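PDB 3U2R: regulatory protein MarR from Planctomyces limnophilus, which probably acts as a DNA-binding transcription factor of the MarR family, a group of winged helix-turn-helix regulators. Local coordinates for residues Gln23-Arg26 / Thr27-Met31; Glu35-Ile38 / Phe39-Glu43; Leu52-Leu55 / Arg56-His59; Val123-Cys126 / His127-Leu131; Gly132-Ala135 / Ala136-His140. All coordinates share one frame; numbering follows the deposited sequence.

Contact 1: residues Gln23-Arg26 / Thr27-Met31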
loop_
_atom_site.group_PDB
_atom_site.type_symbol
_atom_site.label_atom_id
_atom_site.label_comp_id
_atom_site.label_asym_id
_atom_site.label_seq_id
_atom_site.Cartn_x
_atom_site.Cartn_y
_atom_site.Cartn_z
ATOM N N GLN A 23 8.998 -6.237 13.006
ATOM C CA GLN A 23 8.581 -5.361 11.945
ATOM C C GLN A 23 9.133 -3.955 12.133
ATOM O O GLN A 23 9.469 -3.322 11.142
ATOM C CB GLN A 23 7.047 -5.331 11.849
ATOM C CG GLN A 23 6.562 -4.667 10.508
ATOM C CD GLN A 23 6.877 -5.524 9.319
ATOM O OE1 GLN A 23 6.683 -6.729 9.363
ATOM N NE2 GLN A 23 7.401 -4.935 8.240
ATOM N N LEU A 24 9.224 -3.443 13.378
ATOM C CA LEU A 24 9.739 -2.097 13.670
ATOM C C LEU A 24 11.207 -1.991 13.284
ATOM O O LEU A 24 11.644 -0.979 12.698
ATOM C CB LEU A 24 9.565 -1.776 15.155
ATOM C CG LEU A 24 10.065 -0.414 15.633
ATOM C CD1 LEU A 24 9.160 0.680 15.192
ATOM C CD2 LEU A 24 10.150 -0.405 17.162
ATOM N N TRP A 25 11.964 -3.051 13.572
ATOM C CA TRP A 25 13.346 -3.117 13.139
ATOM C C TRP A 25 13.445 -3.181 11.634
ATOM O O TRP A 25 14.285 -2.467 11.112
ATOM C CB TRP A 25 14.108 -4.285 13.783
ATOM C CG TRP A 25 14.641 -3.891 15.115
ATOM C CD1 TRP A 25 14.040 -4.083 16.329
ATOM C CD2 TRP A 25 15.699 -2.963 15.343
ATOM N NE1 TRP A 25 14.742 -3.418 17.306
ATOM C CE2 TRP A 25 15.762 -2.723 16.729
ATOM C CE3 TRP A 25 16.640 -2.334 14.510
ATOM C CZ2 TRP A 25 16.808 -1.997 17.313
ATOM C CZ3 TRP A 25 17.681 -1.619 15.095
ATOM C CH2 TRP A 25 17.727 -1.413 16.471
ATOM N N ARG A 26 12.591 -3.977 10.915
ATOM C CA ARG A 26 12.602 -3.959 9.446
ATOM C C ARG A 26 12.309 -2.555 8.889
ATOM O O ARG A 26 12.826 -2.222 7.866
ATOM C CB ARG A 26 11.564 -4.922 8.822
ATOM C CG ARG A 26 11.681 -6.384 9.197
ATOM C CD ARG A 26 10.688 -7.253 8.402
ATOM N NE ARG A 26 11.255 -7.402 7.098
ATOM C CZ ARG A 26 12.190 -8.281 6.781
ATOM N NH1 ARG A 26 12.725 -8.272 5.574
ATOM N NH2 ARG A 26 12.605 -9.182 7.676
ATOM N N THR A 27 11.446 -1.785 9.534
ATOM C CA THR A 27 11.123 -0.383 9.145
ATOM C C THR A 27 12.357 0.444 9.257
ATOM O O THR A 27 12.709 1.170 8.330
ATOM C CB THR A 27 9.988 0.209 9.979
ATOM O OG1 THR A 27 8.842 -0.567 9.651
ATOM C CG2 THR A 27 9.714 1.707 9.713
ATOM N N TYR A 28 13.057 0.314 10.368
ATOM C CA TYR A 28 14.314 1.050 10.590
ATOM C C TYR A 28 15.345 0.643 9.556
ATOM O O TYR A 28 16.024 1.508 8.972
ATOM C CB TYR A 28 14.827 0.829 12.018
ATOM C CG TYR A 28 16.239 1.296 12.257
ATOM C CD1 TYR A 28 16.506 2.596 12.632
ATOM C CD2 TYR A 28 17.320 0.423 12.092
ATOM C CE1 TYR A 28 17.815 3.032 12.842
ATOM C CE2 TYR A 28 18.623 0.860 12.233
ATOM C CZ TYR A 28 18.873 2.163 12.618
ATOM O OH TYR A 28 20.158 2.593 12.828
ATOM N N ASP A 29 15.545 -0.664 9.377
ATOM C CA ASP A 29 16.589 -1.129 8.443
ATOM C C ASP A 29 16.345 -0.643 6.988
ATOM O O ASP A 29 17.288 -0.265 6.266
ATOM C CB ASP A 29 16.668 -2.626 8.440
ATOM C CG ASP A 29 17.167 -3.185 9.735
ATOM O OD1 ASP A 29 17.995 -2.520 10.377
ATOM O OD2 ASP A 29 16.821 -4.350 10.051
ATOM N N ARG A 30 15.099 -0.602 6.586
ATOM C CA ARG A 30 14.798 -0.195 5.221
ATOM C C ARG A 30 15.037 1.286 5.045
ATOM O O ARG A 30 15.645 1.711 4.063
ATOM C CB ARG A 30 13.347 -0.561 4.878
ATOM C CG ARG A 30 12.891 -0.185 3.475
ATOM C CD ARG A 30 13.499 -0.968 2.359
ATOM N NE ARG A 30 12.958 -2.321 2.355
ATOM C CZ ARG A 30 13.478 -3.342 1.684
ATOM N NH1 ARG A 30 14.592 -3.191 0.997
ATOM N NH2 ARG A 30 12.897 -4.534 1.723
HETATM N N MSE A 31 14.553 2.062 5.973
HETATM C CA MSE A 31 14.751 3.518 5.938
HETATM C C MSE A 31 16.191 3.897 6.013
HETATM O O MSE A 31 16.622 4.797 5.304
HETATM C CB MSE A 31 14.014 4.216 7.072
HETATM C CG MSE A 31 12.532 4.207 6.860
HETATM SE SE MSE A 31 11.551 5.290 8.200
HETATM C CE MSE A 31 12.196 4.601 9.564
HETATM O O HOH W 1 7.843 -2.383 7.840
#

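Contact 2: residues Glu35-Ile38 / Phe39-Glu43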
loop_
_atom_site.group_PDB
_atom_site.type_symbol
_atom_site.label_atom_id
_atom_site.label_comp_id
_atom_site.label_asym_id
_atom_site.label_seq_id
_atom_site.Cartn_x
_atom_site.Cartn_y
_atom_site.Cartn_z
ATOM N N GLU A 35 18.566 5.956 3.012
ATOM C CA GLU A 35 19.301 7.195 3.359
ATOM C C GLU A 35 20.792 7.040 3.177
ATOM O O GLU A 35 21.472 7.925 2.638
ATOM C CB GLU A 35 19.032 7.549 4.816
ATOM C CG GLU A 35 17.647 8.077 4.992
ATOM C CD GLU A 35 17.209 8.470 6.380
ATOM O OE1 GLU A 35 18.073 8.498 7.284
ATOM O OE2 GLU A 35 16.098 9.048 6.466
ATOM N N GLU A 36 21.323 5.915 3.626
ATOM C CA GLU A 36 22.769 5.678 3.488
ATOM C C GLU A 36 23.127 5.729 1.998
ATOM O O GLU A 36 24.018 6.477 1.618
ATOM C CB GLU A 36 23.162 4.332 4.132
ATOM C CG GLU A 36 24.582 4.194 4.640
ATOM C CD GLU A 36 24.838 3.239 5.814
ATOM O OE1 GLU A 36 25.961 3.293 6.369
ATOM O OE2 GLU A 36 23.966 2.395 6.131
ATOM N N GLU A 37 22.321 5.106 1.135
ATOM C CA GLU A 37 22.651 5.136 -0.285
ATOM C C GLU A 37 22.591 6.536 -0.887
ATOM O O GLU A 37 23.425 6.853 -1.722
ATOM C CB GLU A 37 21.767 4.198 -1.053
ATOM C CG GLU A 37 22.299 3.868 -2.441
ATOM C CD GLU A 37 21.418 4.378 -3.564
ATOM O OE1 GLU A 37 20.981 3.549 -4.398
ATOM O OE2 GLU A 37 21.115 5.595 -3.573
ATOM N N ILE A 38 21.660 7.379 -0.480
ATOM C CA ILE A 38 21.614 8.709 -1.068
ATOM C C ILE A 38 22.687 9.575 -0.420
ATOM O O ILE A 38 23.322 10.323 -1.125
ATOM C CB ILE A 38 20.199 9.412 -1.059
ATOM C CG1 ILE A 38 20.241 10.799 -1.813
ATOM C CG2 ILE A 38 19.680 9.654 0.335
ATOM C CD1 ILE A 38 20.572 10.703 -3.394
ATOM N N PHE A 39 22.892 9.498 0.900
ATOM C CA PHE A 39 23.865 10.357 1.534
ATOM C C PHE A 39 25.289 9.960 1.120
ATOM O O PHE A 39 26.089 10.852 0.906
ATOM C CB PHE A 39 23.702 10.420 3.079
ATOM C CG PHE A 39 22.486 11.186 3.527
ATOM C CD1 PHE A 39 22.259 12.488 3.091
ATOM C CD2 PHE A 39 21.568 10.616 4.385
ATOM C CE1 PHE A 39 21.067 13.147 3.404
ATOM C CE2 PHE A 39 20.400 11.315 4.750
ATOM C CZ PHE A 39 20.163 12.570 4.262
ATOM N N SER A 40 25.570 8.673 0.890
ATOM C CA SER A 40 26.900 8.231 0.404
ATOM C C SER A 40 27.372 8.999 -0.860
ATOM O O SER A 40 28.575 9.228 -1.036
ATOM C CB SER A 40 26.870 6.739 0.085
ATOM O OG SER A 40 26.790 6.020 1.309
ATOM N N GLN A 41 26.418 9.399 -1.725
ATOM C CA GLN A 41 26.712 10.114 -2.975
ATOM C C GLN A 41 27.239 11.498 -2.745
ATOM O O GLN A 41 27.897 12.023 -3.631
ATOM C CB GLN A 41 25.488 10.202 -3.876
ATOM C CG GLN A 41 25.100 8.835 -4.432
ATOM C CD GLN A 41 23.754 8.879 -5.122
ATOM O OE1 GLN A 41 22.858 8.072 -4.835
ATOM N NE2 GLN A 41 23.583 9.796 -6.074
ATOM N N PHE A 42 26.942 12.102 -1.592
ATOM C CA PHE A 42 27.455 13.410 -1.239
ATOM C C PHE A 42 28.586 13.311 -0.187
ATOM O O PHE A 42 29.053 14.339 0.326
ATOM C CB PHE A 42 26.325 14.279 -0.736
ATOM C CG PHE A 42 25.279 14.557 -1.797
ATOM C CD1 PHE A 42 24.274 13.636 -2.062
ATOM C CD2 PHE A 42 25.382 15.668 -2.628
ATOM C CE1 PHE A 42 23.321 13.890 -3.024
ATOM C CE2 PHE A 42 24.414 15.932 -3.586
ATOM C CZ PHE A 42 23.396 15.044 -3.786
ATOM N N GLU A 43 29.064 12.075 0.064
ATOM C CA GLU A 43 30.048 11.729 1.044
ATOM C C GLU A 43 29.616 12.211 2.441
ATOM O O GLU A 43 30.392 12.769 3.204
ATOM C CB GLU A 43 31.426 12.239 0.624
ATOM C CG GLU A 43 31.955 11.548 -0.633
ATOM C CD GLU A 43 33.296 10.849 -0.484
ATOM O OE1 GLU A 43 33.404 9.681 -0.925
ATOM O OE2 GLU A 43 34.236 11.465 0.070
#

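Contact 3: residues Leu52-Leu55 / Arg56-His59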
loop_
_atom_site.group_PDB
_atom_site.type_symbol
_atom_site.label_atom_id
_atom_site.label_comp_id
_atom_site.label_asym_id
_atom_site.label_seq_id
_atom_site.Cartn_x
_atom_site.Cartn_y
_atom_site.Cartn_z
ATOM N N LEU A 52 24.062 19.444 9.850
ATOM C CA LEU A 52 23.936 20.592 8.982
ATOM C C LEU A 52 22.542 21.212 9.075
ATOM O O LEU A 52 22.459 22.416 9.146
ATOM C CB LEU A 52 24.254 20.210 7.530
ATOM C CG LEU A 52 25.714 19.757 7.223
ATOM C CD1 LEU A 52 25.844 19.177 5.805
ATOM C CD2 LEU A 52 26.724 20.929 7.318
ATOM N N ARG A 53 21.460 20.416 9.119
ATOM C CA ARG A 53 20.079 20.939 9.227
ATOM C C ARG A 53 19.864 21.687 10.528
ATOM O O ARG A 53 19.139 22.674 10.573
ATOM C CB ARG A 53 19.054 19.795 9.154
ATOM C CG ARG A 53 18.733 19.279 7.759
ATOM C CD ARG A 53 17.548 20.001 7.165
ATOM N NE ARG A 53 16.340 19.964 8.004
ATOM C CZ ARG A 53 15.470 18.955 8.093
ATOM N NH1 ARG A 53 15.653 17.844 7.394
ATOM N NH2 ARG A 53 14.413 19.052 8.888
ATOM N N LEU A 54 20.420 21.147 11.600
ATOM C CA LEU A 54 20.340 21.772 12.928
ATOM C C LEU A 54 21.089 23.122 12.881
ATOM O O LEU A 54 20.576 24.126 13.373
ATOM C CB LEU A 54 20.966 20.812 13.960
ATOM C CG LEU A 54 21.051 21.223 15.412
ATOM C CD1 LEU A 54 19.651 21.418 16.024
ATOM C CD2 LEU A 54 21.751 20.157 16.210
ATOM N N LEU A 55 22.253 23.176 12.203
ATOM C CA LEU A 55 22.962 24.444 12.149
ATOM C C LEU A 55 22.253 25.464 11.257
ATOM O O LEU A 55 22.397 26.663 11.495
ATOM C CB LEU A 55 24.445 24.277 11.753
ATOM C CG LEU A 55 25.253 23.440 12.736
ATOM C CD1 LEU A 55 26.677 23.292 12.275
ATOM C CD2 LEU A 55 25.200 24.010 14.117
ATOM N N ARG A 56 21.496 25.022 10.273
ATOM C CA ARG A 56 20.698 25.928 9.430
ATOM C C ARG A 56 19.618 26.624 10.241
ATOM O O ARG A 56 19.377 27.800 10.006
ATOM C CB ARG A 56 20.049 25.192 8.230
ATOM C CG ARG A 56 19.220 26.162 7.320
ATOM C CD ARG A 56 18.934 25.672 5.905
ATOM N NE ARG A 56 18.291 24.349 5.815
ATOM C CZ ARG A 56 18.017 23.711 4.660
ATOM N NH1 ARG A 56 17.470 22.499 4.673
ATOM N NH2 ARG A 56 18.307 24.277 3.486
ATOM N N SER A 57 19.009 25.924 11.234
ATOM C CA SER A 57 17.928 26.491 12.052
ATOM C C SER A 57 18.370 27.662 12.912
ATOM O O SER A 57 17.510 28.415 13.351
ATOM C CB SER A 57 17.288 25.424 12.942
ATOM O OG SER A 57 18.151 24.983 13.983
ATOM N N VAL A 58 19.674 27.820 13.170
ATOM C CA VAL A 58 20.214 28.944 13.952
ATOM C C VAL A 58 21.114 29.870 13.075
ATOM O O VAL A 58 21.467 30.948 13.540
ATOM C CB VAL A 58 20.957 28.431 15.219
ATOM C CG1 VAL A 58 20.000 27.624 16.103
ATOM C CG2 VAL A 58 22.185 27.576 14.866
ATOM N N HIS A 59 21.506 29.460 11.833
ATOM C CA HIS A 59 22.344 30.274 10.919
ATOM C C HIS A 59 21.805 31.706 10.886
ATOM O O HIS A 59 20.581 31.884 10.871
ATOM C CB HIS A 59 22.333 29.691 9.482
ATOM C CG HIS A 59 23.253 30.418 8.569
ATOM N ND1 HIS A 59 22.797 31.436 7.757
ATOM C CD2 HIS A 59 24.610 30.319 8.438
ATOM C CE1 HIS A 59 23.882 31.961 7.192
ATOM N NE2 HIS A 59 24.990 31.308 7.555
#

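Contact 4: residues Val123-Cys126 / His127-Leu131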
loop_
_atom_site.group_PDB
_atom_site.type_symbol
_atom_site.label_atom_id
_atom_site.label_comp_id
_atom_site.label_asym_id
_atom_site.label_seq_id
_atom_site.Cartn_x
_atom_site.Cartn_y
_atom_site.Cartn_z
ATOM N N VAL A 123 16.700 14.175 -1.098
ATOM C CA VAL A 123 16.221 13.720 0.218
ATOM C C VAL A 123 14.715 13.535 0.194
ATOM O O VAL A 123 14.233 12.515 0.692
ATOM C CB VAL A 123 16.693 14.682 1.342
ATOM C CG1 VAL A 123 16.031 14.392 2.694
ATOM C CG2 VAL A 123 18.198 14.553 1.486
ATOM N N ARG A 124 13.963 14.447 -0.463
ATOM C CA ARG A 124 12.536 14.269 -0.556
ATOM C C ARG A 124 12.253 12.975 -1.350
ATOM O O ARG A 124 11.415 12.188 -0.931
ATOM C CB ARG A 124 11.865 15.491 -1.227
ATOM C CG ARG A 124 10.335 15.370 -1.321
ATOM C CD ARG A 124 9.751 16.545 -2.045
ATOM N NE ARG A 124 10.067 16.420 -3.469
ATOM C CZ ARG A 124 10.787 17.256 -4.220
ATOM N NH1 ARG A 124 11.275 18.389 -3.703
ATOM N NH2 ARG A 124 11.015 16.975 -5.493
ATOM N N GLN A 125 13.017 12.724 -2.446
ATOM C CA GLN A 125 12.829 11.487 -3.211
ATOM C C GLN A 125 13.207 10.281 -2.386
ATOM O O GLN A 125 12.599 9.236 -2.512
ATOM C CB GLN A 125 13.600 11.464 -4.500
ATOM C CG GLN A 125 13.038 12.462 -5.490
ATOM C CD GLN A 125 13.891 12.747 -6.698
ATOM O OE1 GLN A 125 13.716 13.796 -7.319
ATOM N NE2 GLN A 125 14.773 11.825 -7.122
ATOM N N CYS A 126 14.243 10.407 -1.602
ATOM C CA CYS A 126 14.631 9.370 -0.681
ATOM C C CYS A 126 13.470 9.062 0.326
ATOM O O CYS A 126 13.202 7.893 0.559
ATOM C CB CYS A 126 15.928 9.778 0.005
ATOM S SG CYS A 126 16.111 9.260 1.695
ATOM N N HIS A 127 12.734 10.075 0.822
ATOM C CA HIS A 127 11.621 9.846 1.742
ATOM C C HIS A 127 10.455 9.228 1.020
ATOM O O HIS A 127 9.806 8.351 1.572
ATOM C CB HIS A 127 11.170 11.120 2.460
ATOM C CG HIS A 127 12.202 11.712 3.387
ATOM N ND1 HIS A 127 12.996 10.911 4.234
ATOM C CD2 HIS A 127 12.424 13.010 3.712
ATOM C CE1 HIS A 127 13.784 11.754 4.864
ATOM N NE2 HIS A 127 13.423 13.017 4.648
ATOM N N GLU A 128 10.246 9.578 -0.244
ATOM C CA GLU A 128 9.216 8.931 -1.060
ATOM C C GLU A 128 9.558 7.427 -1.299
ATOM O O GLU A 128 8.699 6.550 -1.086
ATOM C CB GLU A 128 9.040 9.665 -2.364
ATOM C CG GLU A 128 8.410 11.046 -2.175
ATOM C CD GLU A 128 8.503 11.879 -3.435
ATOM O OE1 GLU A 128 8.798 11.278 -4.480
ATOM O OE2 GLU A 128 8.097 13.059 -3.423
ATOM N N ARG A 129 10.851 7.103 -1.575
ATOM C CA ARG A 129 11.249 5.690 -1.796
ATOM C C ARG A 129 11.136 4.900 -0.530
ATOM O O ARG A 129 10.722 3.748 -0.580
ATOM C CB ARG A 129 12.632 5.618 -2.355
ATOM C CG ARG A 129 12.712 6.285 -3.794
ATOM C CD ARG A 129 13.912 5.745 -4.538
ATOM N NE ARG A 129 15.144 6.076 -3.848
ATOM C CZ ARG A 129 15.721 7.284 -3.834
ATOM N NH1 ARG A 129 15.176 8.298 -4.495
ATOM N NH2 ARG A 129 16.848 7.487 -3.145
ATOM N N GLN A 130 11.395 5.523 0.617
ATOM C CA GLN A 130 11.256 4.856 1.937
ATOM C C GLN A 130 9.853 4.437 2.181
ATOM O O GLN A 130 9.618 3.304 2.563
ATOM C CB GLN A 130 11.654 5.800 3.061
ATOM C CG GLN A 130 13.155 6.031 3.168
ATOM C CD GLN A 130 13.525 6.932 4.311
ATOM O OE1 GLN A 130 12.836 7.891 4.631
ATOM N NE2 GLN A 130 14.699 6.739 4.871
ATOM N N LEU A 131 8.913 5.380 1.989
ATOM C CA LEU A 131 7.490 5.164 2.222
ATOM C C LEU A 131 6.918 4.111 1.283
ATOM O O LEU A 131 6.191 3.213 1.720
ATOM C CB LEU A 131 6.724 6.453 2.126
ATOM C CG LEU A 131 7.084 7.489 3.237
ATOM C CD1 LEU A 131 6.613 8.869 2.828
ATOM C CD2 LEU A 131 6.531 7.096 4.582
#

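Contact 5: residues Gly132-Ala135 / Ala136-His140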
loop_
_atom_site.group_PDB
_atom_site.type_symbol
_atom_site.label_atom_id
_atom_site.label_comp_id
_atom_site.label_asym_id
_atom_site.label_seq_id
_atom_site.Cartn_x
_atom_site.Cartn_y
_atom_site.Cartn_z
ATOM N N GLY A 132 7.338 4.160 0.034
ATOM C CA GLY A 132 6.968 3.159 -0.953
ATOM C C GLY A 132 7.420 1.762 -0.596
ATOM O O GLY A 132 6.622 0.817 -0.614
ATOM N N HIS A 133 8.689 1.617 -0.318
ATOM C CA HIS A 133 9.237 0.308 0.068
ATOM C C HIS A 133 8.665 -0.174 1.381
ATOM O O HIS A 133 8.483 -1.362 1.523
ATOM C CB HIS A 133 10.750 0.346 0.203
ATOM C CG HIS A 133 11.501 0.192 -1.067
ATOM N ND1 HIS A 133 11.724 -1.053 -1.621
ATOM C CD2 HIS A 133 12.181 1.122 -1.783
ATOM C CE1 HIS A 133 12.404 -0.834 -2.735
ATOM N NE2 HIS A 133 12.709 0.465 -2.877
ATOM N N LEU A 134 8.451 0.703 2.372
ATOM C CA LEU A 134 7.844 0.269 3.616
ATOM C C LEU A 134 6.464 -0.303 3.401
ATOM O O LEU A 134 6.152 -1.375 3.921
ATOM C CB LEU A 134 7.718 1.411 4.635
ATOM C CG LEU A 134 9.028 1.922 5.234
ATOM C CD1 LEU A 134 8.822 3.207 6.057
ATOM C CD2 LEU A 134 9.686 0.888 6.071
ATOM N N ALA A 135 5.665 0.355 2.583
ATOM C CA ALA A 135 4.302 -0.072 2.335
ATOM C C ALA A 135 4.288 -1.413 1.564
ATOM O O ALA A 135 3.542 -2.317 1.942
ATOM C CB ALA A 135 3.557 1.016 1.611
ATOM N N ALA A 136 5.196 -1.593 0.612
ATOM C CA ALA A 136 5.308 -2.881 -0.079
ATOM C C ALA A 136 5.756 -3.964 0.874
ATOM O O ALA A 136 5.255 -5.069 0.808
ATOM C CB ALA A 136 6.275 -2.817 -1.239
ATOM N N ASP A 137 6.739 -3.721 1.669
ATOM C CA ASP A 137 7.209 -4.786 2.613
ATOM C C ASP A 137 6.030 -5.245 3.539
ATOM O O ASP A 137 5.798 -6.430 3.735
ATOM C CB ASP A 137 8.361 -4.258 3.482
ATOM C CG ASP A 137 9.713 -3.929 2.798
ATOM O OD1 ASP A 137 9.971 -4.467 1.702
ATOM O OD2 ASP A 137 10.557 -3.144 3.417
ATOM N N GLU A 138 5.264 -4.278 4.053
ATOM C CA GLU A 138 4.142 -4.531 4.924
ATOM C C GLU A 138 3.013 -5.269 4.202
ATOM O O GLU A 138 2.376 -6.162 4.771
ATOM C CB GLU A 138 3.639 -3.185 5.500
ATOM C CG GLU A 138 4.686 -2.594 6.443
ATOM C CD GLU A 138 4.760 -1.100 6.553
ATOM O OE1 GLU A 138 3.794 -0.404 6.176
ATOM O OE2 GLU A 138 5.785 -0.622 7.081
ATOM N N LEU A 139 2.765 -4.889 2.967
ATOM C CA LEU A 139 1.760 -5.571 2.169
ATOM C C LEU A 139 2.194 -7.021 1.851
ATOM O O LEU A 139 1.343 -7.917 1.892
ATOM C CB LEU A 139 1.439 -4.772 0.880
ATOM C CG LEU A 139 0.353 -3.731 1.130
ATOM C CD1 LEU A 139 0.382 -2.671 0.108
ATOM C CD2 LEU A 139 -1.015 -4.431 1.107
ATOM N N HIS A 140 3.486 -7.274 1.658
ATOM C CA HIS A 140 3.953 -8.676 1.451
ATOM C C HIS A 140 3.648 -9.528 2.671
ATOM O O HIS A 140 3.137 -10.611 2.536
ATOM C CB HIS A 140 5.442 -8.753 1.160
ATOM C CG HIS A 140 5.779 -8.084 -0.117
ATOM N ND1 HIS A 140 6.985 -7.401 -0.319
ATOM C CD2 HIS A 140 5.007 -7.935 -1.208
ATOM C CE1 HIS A 140 6.894 -6.912 -1.550
ATOM N NE2 HIS A 140 5.705 -7.211 -2.095
HETATM O O HOH W 2 10.196 -3.049 -0.795
#

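Contact 1: residues Gln23-Arg26 / Thr27-Met31
W25 and Y28 lie side by side on helix 18-40 and form an offset edge-to-face pair, the edge of the six-membered ring of W25 turned toward the face of Y28 with the planes at 74°. Y28 has CG anti to the backbone N about the CA-CB bond (chi1 168°), and this sets its CD2 against the indole, 3.6 Å from W25 CZ3. This is the tight part of the contact: F13 of the second subunit meets both rings, and L16 of that subunit packs on Y28. T27 is buried on another side of the helix, against L134 of helix 110-148. A small hydroxyl suits this place: a water lies 2.8 Å from T27 OG1 and takes a hydrogen bond of 2.6 Å from Q23 NE2, so the two polar ends share one solvent molecule. The other side is looser. R26 and D29 are exposed, and their charged ends do not meet, with R26 NH2 6.8 Å from D29 OD2. R30 turns its guanidinium to D137 instead. Beneath all of them run ordinary helical bonds, such as D29 N to W25 O at 2.8 Å. The chemistry is that of an amphipathic helix: rings and leucine for the subunit interface, threonine and a paired arginine toward helix 110-148, and charge left for solvent.

Contact 2: residues Glu35-Ile38 / Phe39-Glu43
F39 sets CG beside its backbone N (chi1 -72°), which lays the ring against the preceding turn, CD2 lying 3.2 Å from E35 O and 4.0 Å from E35 CB. S40 adopts nearly the same torsion, and its OG reaches back to E36 O at 2.8 Å, well above the carbonyl plane. The S40 amide N reaches E36 O almost in line with the C=O bond, also at 2.8 Å, so one carbonyl holds two donors. I38 has CG1 anti to the backbone N (chi1 -176°) and brings CD1 within 4.2 Å of F42 CE1, while I38 O lies in the plane of the F42 ring at its edge. That oxygen takes a hydrogen bond from Q41 N at 3.3 Å, far out of the carbonyl plane, closing an i to i+3 turn. E43, with positive phi, acts as the C-prime residue of a Schellman motif, its N bonded to S40 O. Phenylalanine suits position 39 because its ring fills the space among V123, A46 and Y49; an alanine here would probably open a gap and leave the Y49 ring without its neighbour. The chemistry implies a helix end whose last carbonyls are met by the S40 hydroxyl, the Schellman amides and R89, and a buried E35 carboxylate whose charge is probably stabilised by Q130 and by T17 of the second subunit.

Contact 3: residues Leu52-Leu55 / Arg56-His59
R56 and R53 touch one turn apart near the end of helix 46-58, their chains crossing at an angle and their guanidinium planes 49° apart. R56 starts with CB over R53 O at 3.6 Å. Its CG lies trans to the backbone N (chi1 -179°), and the chain bends at chi3; the side chain packs on L108, L113 and L116. At the tip, NH1 comes 3.5 Å from R53 CD, which lies at the edge of the guanidinium, while NH2 makes a long, weak ion pair with E120. R53 NE is 4.3 Å from R56 NH1, a like-charge approach that is probably tolerable because R53 has its own acid, E19 of the second subunit. Serine suits the last turn: S57 OG bonds L54 O at 2.6 Å, using the short side chain to satisfy a main-chain carbonyl. L55 O receives only weak bonds, from V58 N and from H59 N at 3.0 Å, as the helix gives out. L54 packs on M63 and R71, and L55 on M63, V106 and I68. The arrangement belongs to the winged helix-turn-helix domain of MarR proteins, where this helix packs on helix 65-71 and on strands 63-64 and 103-108.

Contact 4: residues Val123-Cys126 / His127-Leu131
H127 receives V123 O over one ring face, 3.4 Å above the plane and displaced toward the rim, and Q130 OE1 at its edge. Within the long helix 110-148, beside helix 18-40, this is i to i+4 packing for V123 and an i to i+3 bond for Q130. The bond is nearly straight: H127 ND1 gives its proton to Q130 OE1 at 3.1 Å and 177°. Histidine suits the place by that ring N-H and by its flat ring, NE2 resting 3.5 Å from V123 CG1. Held so, Q130 directs NE2 to M31 O and E35 OE2. A leucine in place of H127 is likely to leave Q130 OE1 without its donor and the amide freer to turn. The R129 guanidinium, folded back by a bend at chi3, has C126 CA 3.6 Å above one face. R124 turns its guanidinium edge to E128, but R124 NE to E128 OE2 is a long salt bridge of 3.9 Å; its closer acid is E121. T17 of the second subunit packs on H127, and E147 of the third on R129. The C126 sulfur, SG, lies 4.9 Å from the H127 ring centre, oblique to the ring.

Contact 5: residues Gly132-Ala135 / Ala136-His140
Helix 110-148 forms part of the subunit interfaces, and here H133 and D137, one turn apart, are joined through a water. In MarR proteins the terminal helices form the dimerisation region, consistent with the packing of L134 and E138 on the second subunit. The third subunit of the tetramer meets another set: the small methyls of A135 and A136 let its L139 and I143 approach, and H133 NE2 bonds its E147. E138 sets CG beside its backbone N (chi1 -68°), which carries the extended side chain back along the helix, CD 3.0 Å from L134 O. The carboxylate oxygens and L134 O are acceptors and are not bonded to each other; OE1 of E138 also nears its counterpart in the second subunit, which would tend to favour a protonated carboxyl. D137 is better matched, OD2 making a salt bridge with R30. The water lies in the imidazole plane, 2.6 Å from H133 ND1, and donates to D137 OD1 at 2.9 Å.

In the fold
Each contact joins neighbouring turns of one helix, contacts 2 and 3 at the end where it gives way to loop. Contact 5 is the most buried, its alanines, H133 and E138 facing other subunits while D137 and L134 face helix 18-40; contacts 1 to 4 are partly buried, with exposed residues in 1, 2 and 3. Contacts 1 and 2 share helix 18-40, and 4 and 5 helix 110-148. The two helices are joined by R30 with D137 between 1 and 5, by probable hydrogen bonds of Q130 linking 4 to 1 and 2, and by F39 on V123. Contact 3 stands apart on helix 46-58, about 33 Å from contact 5 between centres, where arginine and leucine serve the winged domain.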